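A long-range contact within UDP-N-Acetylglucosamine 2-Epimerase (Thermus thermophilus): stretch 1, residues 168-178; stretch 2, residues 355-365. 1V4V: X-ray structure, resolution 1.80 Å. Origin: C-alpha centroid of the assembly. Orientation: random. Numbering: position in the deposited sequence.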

ATOM      1  N   GLU A 168      -7.987  10.553 -10.668  1.00 41.25           N
ATOM      2  CA  GLU A 168      -7.566  11.920 -10.961  1.00 41.58           C
ATOM      3  C   GLU A 168      -7.768  12.890  -9.802  1.00 41.50           C
ATOM      4  O   GLU A 168      -6.852  13.620  -9.427  1.00 40.34           O
ATOM      5  N   GLU A 169      -8.972  12.898  -9.240  1.00 40.53           N
ATOM      6  CA  GLU A 169      -9.298  13.804  -8.145  1.00 41.03           C
ATOM      7  C   GLU A 169      -8.404  13.592  -6.928  1.00 39.16           C
ATOM      8  O   GLU A 169      -8.267  14.477  -6.088  1.00 39.23           O
ATOM      9  N   GLY A 170      -7.796  12.416  -6.840  1.00 36.12           N
ATOM     10  CA  GLY A 170      -6.935  12.120  -5.712  1.00 35.67           C
ATOM     11  C   GLY A 170      -5.469  12.433  -5.944  1.00 34.39           C
ATOM     12  O   GLY A 170      -4.622  12.057  -5.132  1.00 33.80           O
ATOM     13  N   ILE A 171      -5.161  13.108  -7.048  1.00 32.40           N
ATOM     14  CA  ILE A 171      -3.775  13.456  -7.362  1.00 30.84           C
ATOM     15  C   ILE A 171      -3.635  14.937  -7.692  1.00 31.29           C
ATOM     16  O   ILE A 171      -4.440  15.492  -8.439  1.00 30.18           O
ATOM     17  N   LEU A 172      -2.604  15.562  -7.132  1.00 29.36           N
ATOM     18  CA  LEU A 172      -2.311  16.974  -7.372  1.00 30.00           C
ATOM     19  C   LEU A 172      -0.830  17.077  -7.737  1.00 28.54           C
ATOM     20  O   LEU A 172       0.017  16.590  -6.999  1.00 26.84           O
ATOM     21  N   VAL A 173      -0.518  17.680  -8.880  1.00 28.55           N
ATOM     22  CA  VAL A 173       0.880  17.845  -9.287  1.00 28.62           C
ATOM     23  C   VAL A 173       1.334  19.140  -8.625  1.00 27.94           C
ATOM     24  O   VAL A 173       0.818  20.212  -8.927  1.00 29.28           O
ATOM     25  N   THR A 174       2.311  19.035  -7.730  1.00 26.29           N
ATOM     26  CA  THR A 174       2.770  20.191  -6.973  1.00 26.50           C
ATOM     27  C   THR A 174       4.164  20.723  -7.278  1.00 26.41           C
ATOM     28  O   THR A 174       4.464  21.874  -6.968  1.00 26.16           O
ATOM     29  N   GLY A 175       5.007  19.898  -7.886  1.00 26.72           N
ATOM     30  CA  GLY A 175       6.381  20.308  -8.116  1.00 26.24           C
ATOM     31  C   GLY A 175       7.074  19.876  -6.832  1.00 27.98           C
ATOM     32  O   GLY A 175       6.412  19.335  -5.944  1.00 24.78           O
ATOM     33  N   GLN A 176       8.376  20.112  -6.697  1.00 27.63           N
ATOM     34  CA  GLN A 176       9.076  19.679  -5.491  1.00 27.98           C
ATOM     35  C   GLN A 176       9.123  20.681  -4.342  1.00 28.28           C
ATOM     36  O   GLN A 176       9.479  21.844  -4.532  1.00 27.11           O
ATOM     37  N   THR A 177       8.768  20.231  -3.139  1.00 26.78           N
ATOM     38  CA  THR A 177       8.808  21.120  -1.988  1.00 27.27           C
ATOM     39  C   THR A 177      10.266  21.433  -1.662  1.00 26.59           C
ATOM     40  O   THR A 177      10.560  22.397  -0.952  1.00 27.97           O
ATOM     41  N   GLY A 178      11.174  20.616  -2.194  1.00 26.18           N
ATOM     42  CA  GLY A 178      12.593  20.831  -1.965  1.00 27.60           C
ATOM     43  C   GLY A 178      13.017  22.217  -2.423  1.00 29.10           C
ATOM     44  O   GLY A 178      13.916  22.831  -1.839  1.00 29.64           O
ATOM     45  N   LEU A 355       2.897  25.450  -0.477  1.00 29.54           N
ATOM     46  CA  LEU A 355       1.618  26.140  -0.400  1.00 30.24           C
ATOM     47  C   LEU A 355       0.537  25.323  -1.094  1.00 29.82           C
ATOM     48  O   LEU A 355      -0.601  25.273  -0.631  1.00 29.60           O
HETATM   49  N   MSE A 356       0.891  24.686  -2.207  1.00 29.72           N
HETATM   50  CA  MSE A 356      -0.069  23.867  -2.935  1.00 31.18           C
HETATM   51  C   MSE A 356      -0.463  22.631  -2.134  1.00 29.55           C
HETATM   52  O   MSE A 356      -1.631  22.237  -2.131  1.00 29.56           O
ATOM     53  N   VAL A 357       0.507  22.014  -1.461  1.00 27.78           N
ATOM     54  CA  VAL A 357       0.218  20.844  -0.640  1.00 27.38           C
ATOM     55  C   VAL A 357      -0.736  21.284   0.466  1.00 27.74           C
ATOM     56  O   VAL A 357      -1.757  20.635   0.715  1.00 27.00           O
ATOM     57  N   ALA A 358      -0.409  22.403   1.111  1.00 25.38           N
ATOM     58  CA  ALA A 358      -1.229  22.942   2.192  1.00 27.25           C
ATOM     59  C   ALA A 358      -2.650  23.236   1.725  1.00 28.17           C
ATOM     60  O   ALA A 358      -3.620  22.924   2.420  1.00 28.58           O
ATOM     61  N   ARG A 359      -2.772  23.838   0.547  1.00 28.66           N
ATOM     62  CA  ARG A 359      -4.083  24.164   0.002  1.00 30.14           C
ATOM     63  C   ARG A 359      -4.820  22.896  -0.410  1.00 29.94           C
ATOM     64  O   ARG A 359      -6.048  22.846  -0.380  1.00 28.34           O
ATOM     65  N   GLY A 360      -4.066  21.873  -0.803  1.00 29.02           N
ATOM     66  CA  GLY A 360      -4.683  20.616  -1.184  1.00 28.65           C
ATOM     67  C   GLY A 360      -5.352  19.991   0.028  1.00 28.82           C
ATOM     68  O   GLY A 360      -6.452  19.450  -0.072  1.00 29.95           O
ATOM     69  N   VAL A 361      -4.682  20.070   1.175  1.00 27.84           N
ATOM     70  CA  VAL A 361      -5.206  19.529   2.425  1.00 28.92           C
ATOM     71  C   VAL A 361      -6.436  20.326   2.872  1.00 30.67           C
ATOM     72  O   VAL A 361      -7.462  19.754   3.247  1.00 30.22           O
ATOM     73  N   ALA A 362      -6.326  21.651   2.824  1.00 31.96           N
ATOM     74  CA  ALA A 362      -7.427  22.527   3.209  1.00 33.44           C
ATOM     75  C   ALA A 362      -8.665  22.180   2.384  1.00 34.51           C
ATOM     76  O   ALA A 362      -9.785  22.154   2.901  1.00 36.60           O
ATOM     77  N   TRP A 363      -8.452  21.910   1.102  1.00 34.94           N
ATOM     78  CA  TRP A 363      -9.533  21.553   0.192  1.00 35.79           C
ATOM     79  C   TRP A 363     -10.201  20.247   0.619  1.00 37.20           C
ATOM     80  O   TRP A 363     -11.429  20.140   0.613  1.00 36.10           O
ATOM     81  N   ARG A 364      -9.393  19.256   0.987  1.00 36.56           N
ATOM     82  CA  ARG A 364      -9.922  17.972   1.429  1.00 37.77           C
ATOM     83  C   ARG A 364     -10.713  18.131   2.717  1.00 38.25           C
ATOM     84  O   ARG A 364     -11.680  17.404   2.954  1.00 40.24           O
ATOM     85  N   LEU A 365     -10.293  19.080   3.548  1.00 37.51           N
ATOM     86  CA  LEU A 365     -10.956  19.337   4.818  1.00 38.81           C
ATOM     87  C   LEU A 365     -12.091  20.352   4.670  1.00 40.63           C
ATOM     88  O   LEU A 365     -12.672  20.791   5.663  1.00 39.86           O
TER

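A short strand and the loop after it pack against a nearly antiparallel helix through a small apolar patch, closed at one end by a bidentate salt bridge. Strand 171-173 and helix 355-364 run at 156° to each other, with their axes 9.7 Å apart at closest approach. Met356, a selenomethionine with chi1 m, chi2 t and chi3 p, has the most of its surface covered by the other stretch, 86 Å²; its terminal methyl reaches the strand end, where CE lies 3.0 Å from Val173 O and 3.8 Å from Leu172 CG. Leu172 (t, p) points toward the helix, and its CD2 comes within 4.3 Å of Gly360 CA. A side chain at Gly360 would point at the strand, and a CB there would lie a tight 3.3 Å from Leu172 CD2, so the glycine lets the leucine sit close. Thr174 (p) turns its methyl inward, CG2 lying 4.1 Å from CG2 of Val357 (t), while its OG1 donates to Gly175 O within its own loop (2.8 Å). At the other end, the CA-to-CB bonds of Glu169 (chi1 p) and Arg364 (chi1 m, chi2 m) both point sideways, but the ends of the side chains come nearer: Arg364 NH1 donates to Glu169 OE2 at 2.6 Å and Arg364 NH2 to Glu169 OE1 at 2.7 Å. Beside this pair, Trp363 (t) points toward the other stretch and presents its ring edge to Glu169, with CH2 3.6 Å from Glu169 O.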

ATOM      1  CB  GLU A 168      -8.325  12.446 -12.183  1.00 43.35           C
ATOM      2  CG  GLU A 168      -7.757  12.008 -13.518  1.00 48.14           C
ATOM      3  CD  GLU A 168      -6.597  12.877 -13.967  1.00 50.09           C
ATOM      4  OE1 GLU A 168      -5.964  12.539 -14.990  1.00 51.90           O
ATOM      5  OE2 GLU A 168      -6.324  13.902 -13.305  1.00 51.01           O
ATOM      6  CB  GLU A 169     -10.769  13.633  -7.745  1.00 44.00           C
ATOM      7  CG  GLU A 169     -11.038  12.449  -6.833  1.00 47.98           C
ATOM      8  CD  GLU A 169     -11.088  12.848  -5.370  1.00 50.99           C
ATOM      9  OE1 GLU A 169     -10.936  11.962  -4.503  1.00 51.88           O
ATOM     10  OE2 GLU A 169     -11.293  14.049  -5.089  1.00 52.65           O
ATOM     11  CB  ILE A 171      -3.253  12.667  -8.580  1.00 31.56           C
ATOM     12  CG1 ILE A 171      -3.426  11.164  -8.350  1.00 29.58           C
ATOM     13  CG2 ILE A 171      -1.783  13.007  -8.827  1.00 29.52           C
ATOM     14  CD1 ILE A 171      -3.204  10.332  -9.591  1.00 29.98           C
ATOM     15  CB  LEU A 172      -2.577  17.798  -6.107  1.00 30.66           C
ATOM     16  CG  LEU A 172      -2.265  19.299  -6.165  1.00 34.51           C
ATOM     17  CD1 LEU A 172      -3.254  19.994  -7.087  1.00 37.85           C
ATOM     18  CD2 LEU A 172      -2.361  19.901  -4.769  1.00 36.38           C
ATOM     19  CB  VAL A 173       1.021  17.959 -10.817  1.00 29.56           C
ATOM     20  CG1 VAL A 173       2.474  18.183 -11.189  1.00 31.75           C
ATOM     21  CG2 VAL A 173       0.511  16.689 -11.477  1.00 30.94           C
ATOM     22  CB  THR A 174       2.754  19.872  -5.472  1.00 26.68           C
ATOM     23  OG1 THR A 174       3.710  18.836  -5.208  1.00 26.70           O
ATOM     24  CG2 THR A 174       1.371  19.397  -5.036  1.00 26.23           C
ATOM     25  CB  GLN A 176      10.503  19.254  -5.851  1.00 32.02           C
ATOM     26  CG  GLN A 176      10.564  18.134  -6.873  1.00 36.51           C
ATOM     27  CD  GLN A 176      11.934  17.482  -6.941  1.00 42.05           C
ATOM     28  OE1 GLN A 176      12.322  16.929  -7.973  1.00 42.35           O
ATOM     29  NE2 GLN A 176      12.669  17.533  -5.834  1.00 42.85           N
ATOM     30  CB  THR A 177       8.129  20.500  -0.744  1.00 25.50           C
ATOM     31  OG1 THR A 177       8.823  19.311  -0.350  1.00 24.56           O
ATOM     32  CG2 THR A 177       6.672  20.172  -1.043  1.00 25.18           C
ATOM     33  CB  LEU A 355       1.720  27.526  -1.044  1.00 31.68           C
ATOM     34  CG  LEU A 355       0.454  28.389  -1.004  1.00 33.69           C
ATOM     35  CD1 LEU A 355       0.000  28.577   0.437  1.00 34.61           C
ATOM     36  CD2 LEU A 355       0.739  29.735  -1.656  1.00 35.72           C
HETATM   37  CB  MSE A 356       0.489  23.452  -4.296  1.00 34.29           C
HETATM   38  CG  MSE A 356       0.388  24.543  -5.353  1.00 39.80           C
HETATM   39 SE   MSE A 356       0.929  23.915  -7.087  1.00 50.62          SE
HETATM   40  CE  MSE A 356      -0.196  22.332  -7.126  1.00 39.71           C
ATOM     41  CB  VAL A 357       1.504  20.262  -0.001  1.00 26.88           C
ATOM     42  CG1 VAL A 357       1.149  19.196   1.041  1.00 25.82           C
ATOM     43  CG2 VAL A 357       2.387  19.659  -1.081  1.00 25.33           C
ATOM     44  CB  ALA A 358      -0.588  24.215   2.753  1.00 27.40           C
ATOM     45  CB  ARG A 359      -3.940  25.112  -1.190  1.00 32.81           C
ATOM     46  CG  ARG A 359      -3.555  26.529  -0.777  1.00 37.97           C
ATOM     47  CD  ARG A 359      -3.276  27.423  -1.971  1.00 42.16           C
ATOM     48  NE  ARG A 359      -3.057  28.811  -1.561  1.00 45.54           N
ATOM     49  CZ  ARG A 359      -2.653  29.779  -2.378  1.00 47.53           C
ATOM     50  NH1 ARG A 359      -2.416  29.516  -3.656  1.00 46.68           N
ATOM     51  NH2 ARG A 359      -2.493  31.014  -1.918  1.00 46.09           N
ATOM     52  CB  VAL A 361      -4.124  19.575   3.536  1.00 29.30           C
ATOM     53  CG1 VAL A 361      -4.719  19.175   4.872  1.00 29.06           C
ATOM     54  CG2 VAL A 361      -2.969  18.635   3.172  1.00 28.91           C
ATOM     55  CB  ALA A 362      -7.037  23.983   2.986  1.00 32.88           C
ATOM     56  CB  TRP A 363      -8.986  21.425  -1.231  1.00 35.79           C
ATOM     57  CG  TRP A 363      -9.928  20.774  -2.192  1.00 37.76           C
ATOM     58  CD1 TRP A 363     -11.191  21.184  -2.511  1.00 35.61           C
ATOM     59  CD2 TRP A 363      -9.677  19.599  -2.971  1.00 37.58           C
ATOM     60  NE1 TRP A 363     -11.741  20.337  -3.442  1.00 38.05           N
ATOM     61  CE2 TRP A 363     -10.833  19.355  -3.743  1.00 38.94           C
ATOM     62  CE3 TRP A 363      -8.584  18.729  -3.092  1.00 39.41           C
ATOM     63  CZ2 TRP A 363     -10.931  18.276  -4.627  1.00 38.78           C
ATOM     64  CZ3 TRP A 363      -8.681  17.654  -3.972  1.00 38.96           C
ATOM     65  CH2 TRP A 363      -9.849  17.439  -4.729  1.00 39.70           C
ATOM     66  CB  ARG A 364      -8.790  16.964   1.657  1.00 38.22           C
ATOM     67  CG  ARG A 364      -8.225  16.358   0.388  1.00 40.17           C
ATOM     68  CD  ARG A 364      -9.343  15.773  -0.457  1.00 42.84           C
ATOM     69  NE  ARG A 364      -8.914  14.604  -1.212  1.00 44.90           N
ATOM     70  CZ  ARG A 364      -9.615  14.060  -2.200  1.00 46.30           C
ATOM     71  NH1 ARG A 364     -10.780  14.585  -2.552  1.00 47.41           N
ATOM     72  NH2 ARG A 364      -9.153  12.988  -2.829  1.00 45.92           N
ATOM     73  CB  LEU A 365      -9.941  19.838   5.849  1.00 37.81           C
ATOM     74  CG  LEU A 365      -8.849  18.843   6.263  1.00 37.04           C
ATOM     75  CD1 LEU A 365      -7.836  19.533   7.156  1.00 36.54           C
ATOM     76  CD2 LEU A 365      -9.478  17.659   6.987  1.00 37.45           C
TER